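Local coordinates for protein phospholipase A1 (PDB 4HYQ) that hydrolyses the sn-1 acyl ester bond of glycerophospholipids, acting as a phospholipase A1 of the GDSL (SGNH hydrolase) type, at residues 204-209 with 213-218; 194-197 with 201-204; 111-116 with 168-173. All coordinates share one frame; numbering follows the deposited sequence.

Followed from the N terminus, the chain meets contact 3 first: helix 99-115 is joined there to helix 158-181, closing a long excursion of 51 residues that includes helix 117-131 and sheet strand 136-140. Contacts 2 and 1 come later, both in the irregular region between helix 189-192 and helix 221-235. Each closes a tight loop with three residues between its segments, and neither nests in nor crosses the other. They follow one another and share W204, which ends the loop of 194-204 and starts that of 204-218; L205 also packs against E197. Contact 3 lies apart, its centre about 22 Å from that of contact 1 and about 23 Å from that of contact 2.

Contact 1: 204-209 with 213-218; sequences WLHSVK and INDSYH
The carboxylate of D215 lies against one face of the imidazole of H206, the two planes only 17° apart, with OD2 of D215 over the centre of the ring and 3.4 Å from H206 NE2. With OD2 above the ring face the angle is too poor for a hydrogen bond; H206 NE2 bonds instead to G17 O. D215 comes up to the ring because its CG sits between backbone N and carbonyl carbon (chi1 54°). K209, its chain bent at chi2, runs obliquely across the same carboxylate. Its NZ is a long 4.0 Å from D215 OD1, an atom whose position is uncertain, and a water that donates to D215 OD2 is held weakly by NZ. Residues D215 to H218 form a type II beta turn, closed by its own H218 N to D215 O bond; H206 is fastened to it by H206 N to H218 O (2.9 Å) and Y217 N to H206 O (2.8 Å). The turn presents H218 with ND1 bonded to S216 O at 2.9 Å and NE2 bonded to S11 OG, consistent with the serine-histidine pair of a GDSL esterase. The hydroxyl of S216 meets the other segment: OG accepts the backbone N-H of K209 at 2.8 Å, somewhat bent at 157°. Beyond it V208 and Y217 lie side by side and point the same way, V208 CG2 resting 3.8 Å from Y217 CZ. The phenol is pinned at its far end by a hydrogen bond to Y146 OH, while its ring stacks on F145 and meets V95 of helix 87-96.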
ATOM      1  N   TRP A 204      -6.244  -5.894  11.760  1.00 14.04           N
ATOM      2  CA  TRP A 204      -5.884  -4.497  11.568  1.00 14.07           C
ATOM      3  C   TRP A 204      -6.361  -4.129  10.159  1.00 13.14           C
ATOM      4  O   TRP A 204      -5.944  -3.112   9.598  1.00 11.46           O
ATOM      5  CB  TRP A 204      -4.369  -4.299  11.630  1.00 15.68           C
ATOM      6  CG  TRP A 204      -3.793  -4.241  13.005  1.00 16.89           C
ATOM      7  CD1 TRP A 204      -4.474  -4.147  14.186  1.00 19.60           C
ATOM      8  CD2 TRP A 204      -2.400  -4.236  13.342  1.00 17.89           C
ATOM      9  NE1 TRP A 204      -3.587  -4.082  15.238  1.00 19.25           N
ATOM     10  CE2 TRP A 204      -2.311  -4.136  14.747  1.00 19.38           C
ATOM     11  CE3 TRP A 204      -1.220  -4.303  12.592  1.00 17.61           C
ATOM     12  CZ2 TRP A 204      -1.085  -4.102  15.416  1.00 18.88           C
ATOM     13  CZ3 TRP A 204       0.001  -4.270  13.262  1.00 17.78           C
ATOM     14  CH2 TRP A 204       0.053  -4.171  14.660  1.00 18.20           C
ATOM     15  N   LEU A 205      -7.216  -4.975   9.587  1.00 12.35           N
ATOM     16  CA  LEU A 205      -7.748  -4.726   8.249  1.00 11.73           C
ATOM     17  C   LEU A 205      -9.267  -4.779   8.229  1.00 13.05           C
ATOM     18  O   LEU A 205      -9.880  -5.549   8.973  1.00 14.32           O
ATOM     19  CB  LEU A 205      -7.233  -5.777   7.255  1.00 12.09           C
ATOM     20  CG  LEU A 205      -5.731  -5.838   7.001  1.00 10.90           C
ATOM     21  CD1 LEU A 205      -5.419  -7.075   6.163  1.00 12.02           C
ATOM     22  CD2 LEU A 205      -5.283  -4.568   6.275  1.00  9.72           C
ATOM     23  N   HIS A 206      -9.871  -3.974   7.359  1.00 12.41           N
ATOM     24  CA  HIS A 206     -11.321  -3.986   7.221  1.00 12.56           C
ATOM     25  C   HIS A 206     -11.710  -5.173   6.365  1.00 13.44           C
ATOM     26  O   HIS A 206     -11.021  -5.503   5.407  1.00 12.31           O
ATOM     27  CB  HIS A 206     -11.821  -2.730   6.518  1.00 12.50           C
ATOM     28  CG  HIS A 206     -11.711  -1.490   7.341  1.00 11.90           C
ATOM     29  ND1 HIS A 206     -12.628  -1.157   8.315  1.00 14.13           N
ATOM     30  CD2 HIS A 206     -10.784  -0.504   7.343  1.00 11.53           C
ATOM     31  CE1 HIS A 206     -12.273  -0.014   8.879  1.00 14.69           C
ATOM     32  NE2 HIS A 206     -11.158   0.401   8.308  1.00 11.90           N
ATOM     33  N   SER A 207     -12.824  -5.807   6.713  1.00 14.99           N
ATOM     34  CA  SER A 207     -13.329  -6.928   5.931  1.00 17.81           C
ATOM     35  C   SER A 207     -14.125  -6.303   4.785  1.00 18.16           C
ATOM     36  O   SER A 207     -14.223  -5.076   4.691  1.00 17.58           O
ATOM     37  CB  SER A 207     -14.256  -7.785   6.790  1.00 20.88           C
ATOM     38  OG  SER A 207     -15.267  -6.973   7.367  1.00 25.44           O
ATOM     39  N   VAL A 208     -14.704  -7.139   3.931  1.00 17.36           N
ATOM     40  CA  VAL A 208     -15.490  -6.642   2.809  1.00 17.07           C
ATOM     41  C   VAL A 208     -16.617  -5.746   3.299  1.00 16.92           C
ATOM     42  O   VAL A 208     -17.339  -6.100   4.242  1.00 16.68           O
ATOM     43  CB  VAL A 208     -16.110  -7.806   2.005  1.00 18.12           C
ATOM     44  CG1 VAL A 208     -16.935  -7.260   0.849  1.00 17.74           C
ATOM     45  CG2 VAL A 208     -15.011  -8.714   1.493  1.00 20.12           C
ATOM     46  N   LYS A 209     -16.770  -4.589   2.656  1.00 16.96           N
ATOM     47  CA  LYS A 209     -17.823  -3.649   3.024  1.00 18.26           C
ATOM     48  C   LYS A 209     -18.988  -3.736   2.057  1.00 19.24           C
ATOM     49  O   LYS A 209     -18.795  -3.747   0.843  1.00 19.39           O
ATOM     50  CB  LYS A 209     -17.292  -2.221   3.029  1.00 20.30           C
ATOM     51  CG  LYS A 209     -16.174  -1.970   4.027  1.00 23.76           C
ATOM     52  CD  LYS A 209     -16.644  -2.081   5.471  1.00 28.57           C
ATOM     53  CE  LYS A 209     -15.510  -1.677   6.413  1.00 31.21           C
ATOM     54  NZ  LYS A 209     -15.859  -1.727   7.866  1.00 34.88           N
ATOM     55  N   ILE A 213     -18.454   3.737   2.876  1.00 21.91           N
ATOM     56  CA  ILE A 213     -17.276   3.966   2.047  1.00 21.51           C
ATOM     57  C   ILE A 213     -16.599   2.611   1.834  1.00 19.26           C
ATOM     58  O   ILE A 213     -16.526   1.805   2.755  1.00 17.50           O
ATOM     59  CB  ILE A 213     -16.288   4.921   2.771  1.00 22.71           C
ATOM     60  CG1 ILE A 213     -16.934   6.300   2.942  1.00 25.34           C
ATOM     61  CG2 ILE A 213     -14.965   5.014   2.015  1.00 24.90           C
ATOM     62  CD1 ILE A 213     -17.219   7.020   1.650  1.00 28.37           C
ATOM     63  N   ASN A 214     -16.105   2.350   0.630  1.00 17.83           N
ATOM     64  CA  ASN A 214     -15.448   1.063   0.393  1.00 16.04           C
ATOM     65  C   ASN A 214     -13.996   1.050   0.859  1.00 15.32           C
ATOM     66  O   ASN A 214     -13.095   1.378   0.078  1.00 14.28           O
ATOM     67  CB  ASN A 214     -15.490   0.688  -1.095  1.00 16.22           C
ATOM     68  CG  ASN A 214     -14.929  -0.717  -1.370  1.00 17.87           C
ATOM     69  OD1 ASN A 214     -14.808  -1.141  -2.522  1.00 18.76           O
ATOM     70  ND2 ASN A 214     -14.599  -1.433  -0.317  1.00 12.66           N
ATOM     71  N   ASP A 215     -13.769   0.690   2.123  1.00 12.09           N
ATOM     72  CA  ASP A 215     -12.410   0.579   2.634  1.00 11.83           C
ATOM     73  C   ASP A 215     -12.062  -0.895   2.855  1.00 10.23           C
ATOM     74  O   ASP A 215     -11.217  -1.246   3.686  1.00  9.15           O
ATOM     75  CB  ASP A 215     -12.210   1.407   3.921  1.00 11.72           C
ATOM     76  CG  ASP A 215     -13.219   1.095   5.007  1.00 14.74           C
ATOM     77  OD1 ASP A 215     -13.996   0.132   4.856  1.00 14.15           O
ATOM     78  OD2 ASP A 215     -13.212   1.829   6.034  1.00 12.49           O
ATOM     79  N   SER A 216     -12.715  -1.766   2.085  1.00 11.18           N
ATOM     80  CA  SER A 216     -12.475  -3.206   2.179  1.00 10.78           C
ATOM     81  C   SER A 216     -10.982  -3.504   2.016  1.00 10.39           C
ATOM     82  O   SER A 216     -10.331  -2.922   1.155  1.00 10.33           O
ATOM     83  CB  SER A 216     -13.215  -3.968   1.069  1.00 12.32           C
ATOM     84  OG  SER A 216     -14.615  -3.745   1.097  1.00 13.82           O
ATOM     85  N   TYR A 217     -10.471  -4.418   2.837  1.00  9.90           N
ATOM     86  CA  TYR A 217      -9.071  -4.852   2.792  1.00  9.95           C
ATOM     87  C   TYR A 217      -8.023  -3.794   3.112  1.00 11.74           C
ATOM     88  O   TYR A 217      -6.826  -4.016   2.881  1.00 12.44           O
ATOM     89  CB  TYR A 217      -8.771  -5.478   1.426  1.00 11.74           C
ATOM     90  CG  TYR A 217      -9.666  -6.651   1.120  1.00 11.70           C
ATOM     91  CD1 TYR A 217     -10.713  -6.548   0.199  1.00 14.21           C
ATOM     92  CD2 TYR A 217      -9.485  -7.863   1.775  1.00 14.55           C
ATOM     93  CE1 TYR A 217     -11.556  -7.636  -0.052  1.00 15.36           C
ATOM     94  CE2 TYR A 217     -10.315  -8.955   1.523  1.00 16.33           C
ATOM     95  CZ  TYR A 217     -11.346  -8.831   0.611  1.00 17.43           C
ATOM     96  OH  TYR A 217     -12.144  -9.926   0.368  1.00 19.49           O
ATOM     97  N   HIS A 218      -8.454  -2.662   3.665  1.00  9.08           N
ATOM     98  CA  HIS A 218      -7.521  -1.593   4.007  1.00  9.62           C
ATOM     99  C   HIS A 218      -7.234  -1.554   5.486  1.00  9.88           C
ATOM    100  O   HIS A 218      -8.034  -2.035   6.297  1.00  8.92           O
ATOM    101  CB  HIS A 218      -8.059  -0.231   3.561  1.00  9.42           C
ATOM    102  CG  HIS A 218      -7.865   0.029   2.103  1.00 10.90           C
ATOM    103  ND1 HIS A 218      -8.518  -0.694   1.129  1.00 12.15           N
ATOM    104  CD2 HIS A 218      -7.030   0.874   1.452  1.00 10.76           C
ATOM    105  CE1 HIS A 218      -8.088  -0.309  -0.061  1.00 12.62           C
ATOM    106  NE2 HIS A 218      -7.186   0.639   0.108  1.00 11.11           N
TER
HETATM  107  O   HOH W   1     -15.418   1.628   7.499  1.00 26.52           O

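Contact 2: 194-197 with 201-204; sequences TGHE and GDSW
H196 and W204 lie flat upon each other. The imidazole and the six-membered ring of the indole are 3.6 Å apart between centroids, and their planes are 1° from parallel. H196 CG lies 3.5 Å from W204 CD2, and other ring atoms are as near, while CB of H196 stands over the five-membered ring in a CH-pi contact. A hydrogen bond at the ring edge fixes how the imidazole is turned: ND1 of H196 donates to D202 O at 2.8 Å, with the acceptor close to the ring plane and the N-H lying in the carbonyl plane. The backbones are joined directly too, W204 N reaching H196 O at 2.8 Å in a nearly straight bond. The two segments belong to an irregular surface loop between helix 189-192 and helix 221-235, leading into the region that carries H218. D202, its CG anti to the backbone N (chi1 -172°), runs beside H196 and points the same way, its carboxylate plane turned 63° from the ring; the closeness of its OD2 to the ring is doubtful. Without the indole, as with an alanine at W204, the H196 ring is likely to lose its stacking partner on that face and be less firmly fixed, and F193 its edge-to-face partner. Further along, S203 CB packs 3.3 Å from E197 O, while S203 OG bonds to L205 O. Within 194-197, E197 folds back, its OE1 accepting the N-H of G195 from above the carboxylate plane.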
ATOM      1  N   THR A 194       1.394  -9.738  10.455  1.00 17.16           N
ATOM      2  CA  THR A 194       1.194 -11.150  10.760  1.00 18.79           C
ATOM      3  C   THR A 194       0.471 -11.263  12.096  1.00 17.98           C
ATOM      4  O   THR A 194       0.921 -10.720  13.105  1.00 20.35           O
ATOM      5  CB  THR A 194       2.545 -11.895  10.802  1.00 19.73           C
ATOM      6  OG1 THR A 194       3.130 -11.880   9.493  1.00 21.32           O
ATOM      7  CG2 THR A 194       2.340 -13.353  11.248  1.00 20.77           C
ATOM      8  N   GLY A 195      -0.661 -11.964  12.093  1.00 18.73           N
ATOM      9  CA  GLY A 195      -1.455 -12.111  13.300  1.00 17.98           C
ATOM     10  C   GLY A 195      -2.499 -11.015  13.418  1.00 17.59           C
ATOM     11  O   GLY A 195      -3.226 -10.929  14.414  1.00 18.11           O
ATOM     12  N   HIS A 196      -2.584 -10.176  12.388  1.00 16.68           N
ATOM     13  CA  HIS A 196      -3.530  -9.062  12.361  1.00 16.53           C
ATOM     14  C   HIS A 196      -4.269  -8.975  11.026  1.00 15.49           C
ATOM     15  O   HIS A 196      -4.739  -7.910  10.641  1.00 15.17           O
ATOM     16  CB  HIS A 196      -2.792  -7.740  12.614  1.00 17.44           C
ATOM     17  CG  HIS A 196      -2.164  -7.651  13.969  1.00 20.73           C
ATOM     18  ND1 HIS A 196      -2.907  -7.553  15.130  1.00 21.85           N
ATOM     19  CD2 HIS A 196      -0.868  -7.656  14.352  1.00 20.97           C
ATOM     20  CE1 HIS A 196      -2.092  -7.501  16.167  1.00 21.95           C
ATOM     21  NE2 HIS A 196      -0.847  -7.562  15.723  1.00 21.90           N
ATOM     22  N   GLU A 197      -4.347 -10.097  10.320  1.00 15.51           N
ATOM     23  CA  GLU A 197      -5.047 -10.162   9.047  1.00 15.09           C
ATOM     24  C   GLU A 197      -6.532 -10.421   9.305  1.00 14.82           C
ATOM     25  O   GLU A 197      -6.953 -10.567  10.450  1.00 14.01           O
ATOM     26  CB  GLU A 197      -4.472 -11.294   8.188  1.00 16.72           C
ATOM     27  CG  GLU A 197      -2.990 -11.179   7.922  1.00 20.42           C
ATOM     28  CD  GLU A 197      -2.151 -11.991   8.894  1.00 22.63           C
ATOM     29  OE1 GLU A 197      -2.598 -12.221  10.041  1.00 23.15           O
ATOM     30  OE2 GLU A 197      -1.034 -12.387   8.508  1.00 25.95           O
ATOM     31  N   GLY A 201      -8.582 -12.652  14.375  1.00 22.76           N
ATOM     32  CA  GLY A 201      -9.104 -12.498  15.720  1.00 24.07           C
ATOM     33  C   GLY A 201      -8.628 -11.192  16.335  1.00 24.78           C
ATOM     34  O   GLY A 201      -9.056 -10.809  17.421  1.00 26.18           O
ATOM     35  N   ASP A 202      -7.721 -10.509  15.639  1.00 24.00           N
ATOM     36  CA  ASP A 202      -7.188  -9.223  16.088  1.00 22.58           C
ATOM     37  C   ASP A 202      -6.777  -8.476  14.821  1.00 20.19           C
ATOM     38  O   ASP A 202      -5.654  -7.975  14.695  1.00 18.37           O
ATOM     39  CB  ASP A 202      -5.973  -9.425  16.996  1.00 25.82           C
ATOM     40  CG  ASP A 202      -5.509  -8.134  17.645  1.00 27.72           C
ATOM     41  OD1 ASP A 202      -6.353  -7.234  17.864  1.00 30.55           O
ATOM     42  OD2 ASP A 202      -4.305  -8.022  17.948  1.00 30.23           O
ATOM     43  N   SER A 203      -7.718  -8.407  13.890  1.00 18.07           N
ATOM     44  CA  SER A 203      -7.480  -7.784  12.595  1.00 15.50           C
ATOM     45  C   SER A 203      -7.201  -6.291  12.602  1.00 15.92           C
ATOM     46  O   SER A 203      -7.815  -5.530  13.348  1.00 14.56           O
ATOM     47  CB  SER A 203      -8.663  -8.078  11.677  1.00 16.23           C
ATOM     48  OG  SER A 203      -8.441  -7.559  10.379  1.00 15.72           O
ATOM     49  N   TRP A 204      -6.244  -5.894  11.760  1.00 14.04           N
ATOM     50  CA  TRP A 204      -5.884  -4.497  11.568  1.00 14.07           C
ATOM     51  C   TRP A 204      -6.361  -4.129  10.159  1.00 13.14           C
ATOM     52  O   TRP A 204      -5.944  -3.112   9.598  1.00 11.46           O
ATOM     53  CB  TRP A 204      -4.369  -4.299  11.630  1.00 15.68           C
ATOM     54  CG  TRP A 204      -3.793  -4.241  13.005  1.00 16.89           C
ATOM     55  CD1 TRP A 204      -4.474  -4.147  14.186  1.00 19.60           C
ATOM     56  CD2 TRP A 204      -2.400  -4.236  13.342  1.00 17.89           C
ATOM     57  NE1 TRP A 204      -3.587  -4.082  15.238  1.00 19.25           N
ATOM     58  CE2 TRP A 204      -2.311  -4.136  14.747  1.00 19.38           C
ATOM     59  CE3 TRP A 204      -1.220  -4.303  12.592  1.00 17.61           C
ATOM     60  CZ2 TRP A 204      -1.085  -4.102  15.416  1.00 18.88           C
ATOM     61  CZ3 TRP A 204       0.001  -4.270  13.262  1.00 17.78           C
ATOM     62  CH2 TRP A 204       0.053  -4.171  14.660  1.00 18.20           C
TER

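Contact 3: 111-116 with 168-173; sequences AFVEST and ADLLNS
V113 and L170 each send a branch toward the neighbouring helix by way of an extended first torsion. CG1 of V113 lies opposite its own backbone N (chi1 165°), and CG of L170 does likewise (chi1 180°). The two side chains slide past each other in opposite directions, and V113 CG1 comes to 3.8 Å from L170 CG. The same methyl settles against the backbone of the other helix, 3.8 Å from L171 CA. The second branch of the valine, CG2, faces L171 CD1 at a looser 4.3 Å. Next to this pair E114 crosses L170 at about a right angle. Its closest contact is made by CG, with E114 CG lying 3.6 Å from L170 CD2; one carboxylate oxygen, OE2, also lies beside that methyl. The short helical segments 111-115 and 168-173 run almost in the same direction, at 14°, with their axes 9.6 Å apart at closest. They belong to the helical layer beside the parallel sheet of this GDSL hydrolase, where F87 of helix 87-96 touches both V113 and L171, and L171 also meets L117 of helix 117-131. With methyl, methylene and methine groups making most of the close approaches, the two helices are held here chiefly by dispersion and the burial of apolar surface, while the E114 carboxylate lies at an exposed position beside the apolar contact.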
ATOM      1  N   ALA A 111       0.192 -12.861 -13.278  1.00 14.06           N
ATOM      2  CA  ALA A 111       0.988 -12.846 -14.505  1.00 16.85           C
ATOM      3  C   ALA A 111       1.441 -11.426 -14.822  1.00 16.78           C
ATOM      4  O   ALA A 111       2.552 -11.222 -15.304  1.00 18.29           O
ATOM      5  CB  ALA A 111       0.185 -13.415 -15.678  1.00 15.52           C
ATOM      6  N   PHE A 112       0.576 -10.452 -14.552  1.00 15.74           N
ATOM      7  CA  PHE A 112       0.886  -9.042 -14.795  1.00 15.07           C
ATOM      8  C   PHE A 112       1.970  -8.597 -13.819  1.00 15.50           C
ATOM      9  O   PHE A 112       2.886  -7.859 -14.184  1.00 15.72           O
ATOM     10  CB  PHE A 112      -0.370  -8.186 -14.588  1.00 16.39           C
ATOM     11  CG  PHE A 112      -0.118  -6.703 -14.655  1.00 16.22           C
ATOM     12  CD1 PHE A 112      -0.311  -6.002 -15.841  1.00 17.88           C
ATOM     13  CD2 PHE A 112       0.310  -6.004 -13.525  1.00 17.43           C
ATOM     14  CE1 PHE A 112      -0.075  -4.624 -15.904  1.00 18.28           C
ATOM     15  CE2 PHE A 112       0.551  -4.633 -13.577  1.00 17.41           C
ATOM     16  CZ  PHE A 112       0.352  -3.938 -14.773  1.00 17.60           C
ATOM     17  N   VAL A 113       1.854  -9.049 -12.576  1.00 14.26           N
ATOM     18  CA  VAL A 113       2.813  -8.697 -11.537  1.00 15.25           C
ATOM     19  C   VAL A 113       4.220  -9.154 -11.898  1.00 17.01           C
ATOM     20  O   VAL A 113       5.183  -8.426 -11.671  1.00 16.52           O
ATOM     21  CB  VAL A 113       2.410  -9.312 -10.175  1.00 15.23           C
ATOM     22  CG1 VAL A 113       3.586  -9.258  -9.192  1.00 12.19           C
ATOM     23  CG2 VAL A 113       1.211  -8.553  -9.598  1.00 15.38           C
ATOM     24  N   GLU A 114       4.339 -10.348 -12.471  1.00 17.32           N
ATOM     25  CA  GLU A 114       5.651 -10.877 -12.846  1.00 20.97           C
ATOM     26  C   GLU A 114       6.234 -10.277 -14.114  1.00 20.84           C
ATOM     27  O   GLU A 114       7.430  -9.991 -14.180  1.00 21.76           O
ATOM     28  CB  GLU A 114       5.581 -12.390 -13.074  1.00 24.00           C
ATOM     29  CG  GLU A 114       5.183 -13.219 -11.879  1.00 31.35           C
ATOM     30  CD  GLU A 114       4.966 -14.675 -12.256  1.00 35.75           C
ATOM     31  OE1 GLU A 114       5.918 -15.305 -12.769  1.00 38.41           O
ATOM     32  OE2 GLU A 114       3.843 -15.184 -12.047  1.00 38.30           O
ATOM     33  N   SER A 115       5.388 -10.077 -15.116  1.00 19.92           N
ATOM     34  CA  SER A 115       5.851  -9.608 -16.415  1.00 20.53           C
ATOM     35  C   SER A 115       5.789  -8.133 -16.754  1.00 20.50           C
ATOM     36  O   SER A 115       6.587  -7.649 -17.554  1.00 22.82           O
ATOM     37  CB  SER A 115       5.091 -10.354 -17.506  1.00 21.53           C
ATOM     38  OG  SER A 115       3.758  -9.862 -17.592  1.00 25.74           O
ATOM     39  N   THR A 116       4.846  -7.413 -16.164  1.00 18.20           N
ATOM     40  CA  THR A 116       4.681  -6.016 -16.507  1.00 17.43           C
ATOM     41  C   THR A 116       4.957  -5.014 -15.399  1.00 15.61           C
ATOM     42  O   THR A 116       5.503  -3.934 -15.643  1.00 15.54           O
ATOM     43  CB  THR A 116       3.261  -5.791 -17.033  1.00 18.50           C
ATOM     44  OG1 THR A 116       3.000  -6.725 -18.087  1.00 21.12           O
ATOM     45  CG2 THR A 116       3.099  -4.382 -17.563  1.00 20.85           C
ATOM     46  N   ALA A 168      -0.468 -11.579  -2.983  1.00 12.15           N
ATOM     47  CA  ALA A 168       0.197 -10.540  -2.204  1.00 12.98           C
ATOM     48  C   ALA A 168       1.675 -10.882  -2.065  1.00 13.59           C
ATOM     49  O   ALA A 168       2.537 -10.014  -2.213  1.00 12.62           O
ATOM     50  CB  ALA A 168      -0.440 -10.408  -0.819  1.00 12.54           C
ATOM     51  N   ASP A 169       1.965 -12.149  -1.779  1.00 13.90           N
ATOM     52  CA  ASP A 169       3.357 -12.585  -1.630  1.00 14.45           C
ATOM     53  C   ASP A 169       4.171 -12.274  -2.880  1.00 14.04           C
ATOM     54  O   ASP A 169       5.288 -11.747  -2.790  1.00 14.43           O
ATOM     55  CB  ASP A 169       3.426 -14.086  -1.333  1.00 15.66           C
ATOM     56  CG  ASP A 169       2.963 -14.426   0.070  1.00 17.63           C
ATOM     57  OD1 ASP A 169       2.814 -13.511   0.906  1.00 19.46           O
ATOM     58  OD2 ASP A 169       2.762 -15.625   0.352  1.00 19.62           O
ATOM     59  N   LEU A 170       3.608 -12.585  -4.043  1.00 13.15           N
ATOM     60  CA  LEU A 170       4.288 -12.339  -5.311  1.00 13.33           C
ATOM     61  C   LEU A 170       4.483 -10.842  -5.545  1.00 13.54           C
ATOM     62  O   LEU A 170       5.550 -10.401  -5.993  1.00 13.56           O
ATOM     63  CB  LEU A 170       3.493 -12.948  -6.474  1.00 13.62           C
ATOM     64  CG  LEU A 170       4.081 -12.759  -7.873  1.00 13.62           C
ATOM     65  CD1 LEU A 170       5.353 -13.598  -8.005  1.00 17.36           C
ATOM     66  CD2 LEU A 170       3.064 -13.170  -8.934  1.00 14.98           C
ATOM     67  N   LEU A 171       3.451 -10.055  -5.247  1.00 11.99           N
ATOM     68  CA  LEU A 171       3.541  -8.610  -5.421  1.00 10.53           C
ATOM     69  C   LEU A 171       4.639  -8.047  -4.518  1.00 11.02           C
ATOM     70  O   LEU A 171       5.475  -7.266  -4.966  1.00 12.33           O
ATOM     71  CB  LEU A 171       2.190  -7.940  -5.086  1.00 10.03           C
ATOM     72  CG  LEU A 171       2.095  -6.410  -5.105  1.00 11.22           C
ATOM     73  CD1 LEU A 171       2.448  -5.876  -6.496  1.00 10.88           C
ATOM     74  CD2 LEU A 171       0.654  -5.995  -4.729  1.00  9.81           C
ATOM     75  N   ASN A 172       4.647  -8.464  -3.256  1.00 10.99           N
ATOM     76  CA  ASN A 172       5.650  -7.970  -2.313  1.00 11.99           C
ATOM     77  C   ASN A 172       7.050  -8.423  -2.706  1.00 13.29           C
ATOM     78  O   ASN A 172       8.029  -7.715  -2.466  1.00 13.23           O
ATOM     79  CB  ASN A 172       5.326  -8.430  -0.894  1.00 11.69           C
ATOM     80  CG  ASN A 172       4.165  -7.658  -0.292  1.00 13.06           C
ATOM     81  OD1 ASN A 172       3.955  -6.486  -0.620  1.00 11.66           O
ATOM     82  ND2 ASN A 172       3.422  -8.301   0.600  1.00 11.49           N
ATOM     83  N   SER A 173       7.144  -9.597  -3.317  1.00 12.49           N
ATOM     84  CA  SER A 173       8.446 -10.103  -3.752  1.00 14.99           C
ATOM     85  C   SER A 173       8.995  -9.199  -4.858  1.00 13.75           C
ATOM     86  O   SER A 173      10.167  -8.806  -4.833  1.00 14.41           O
ATOM     87  CB  SER A 173       8.307 -11.546  -4.255  1.00 16.34           C
ATOM     88  OG  SER A 173       9.532 -11.999  -4.795  1.00 24.33           O
TER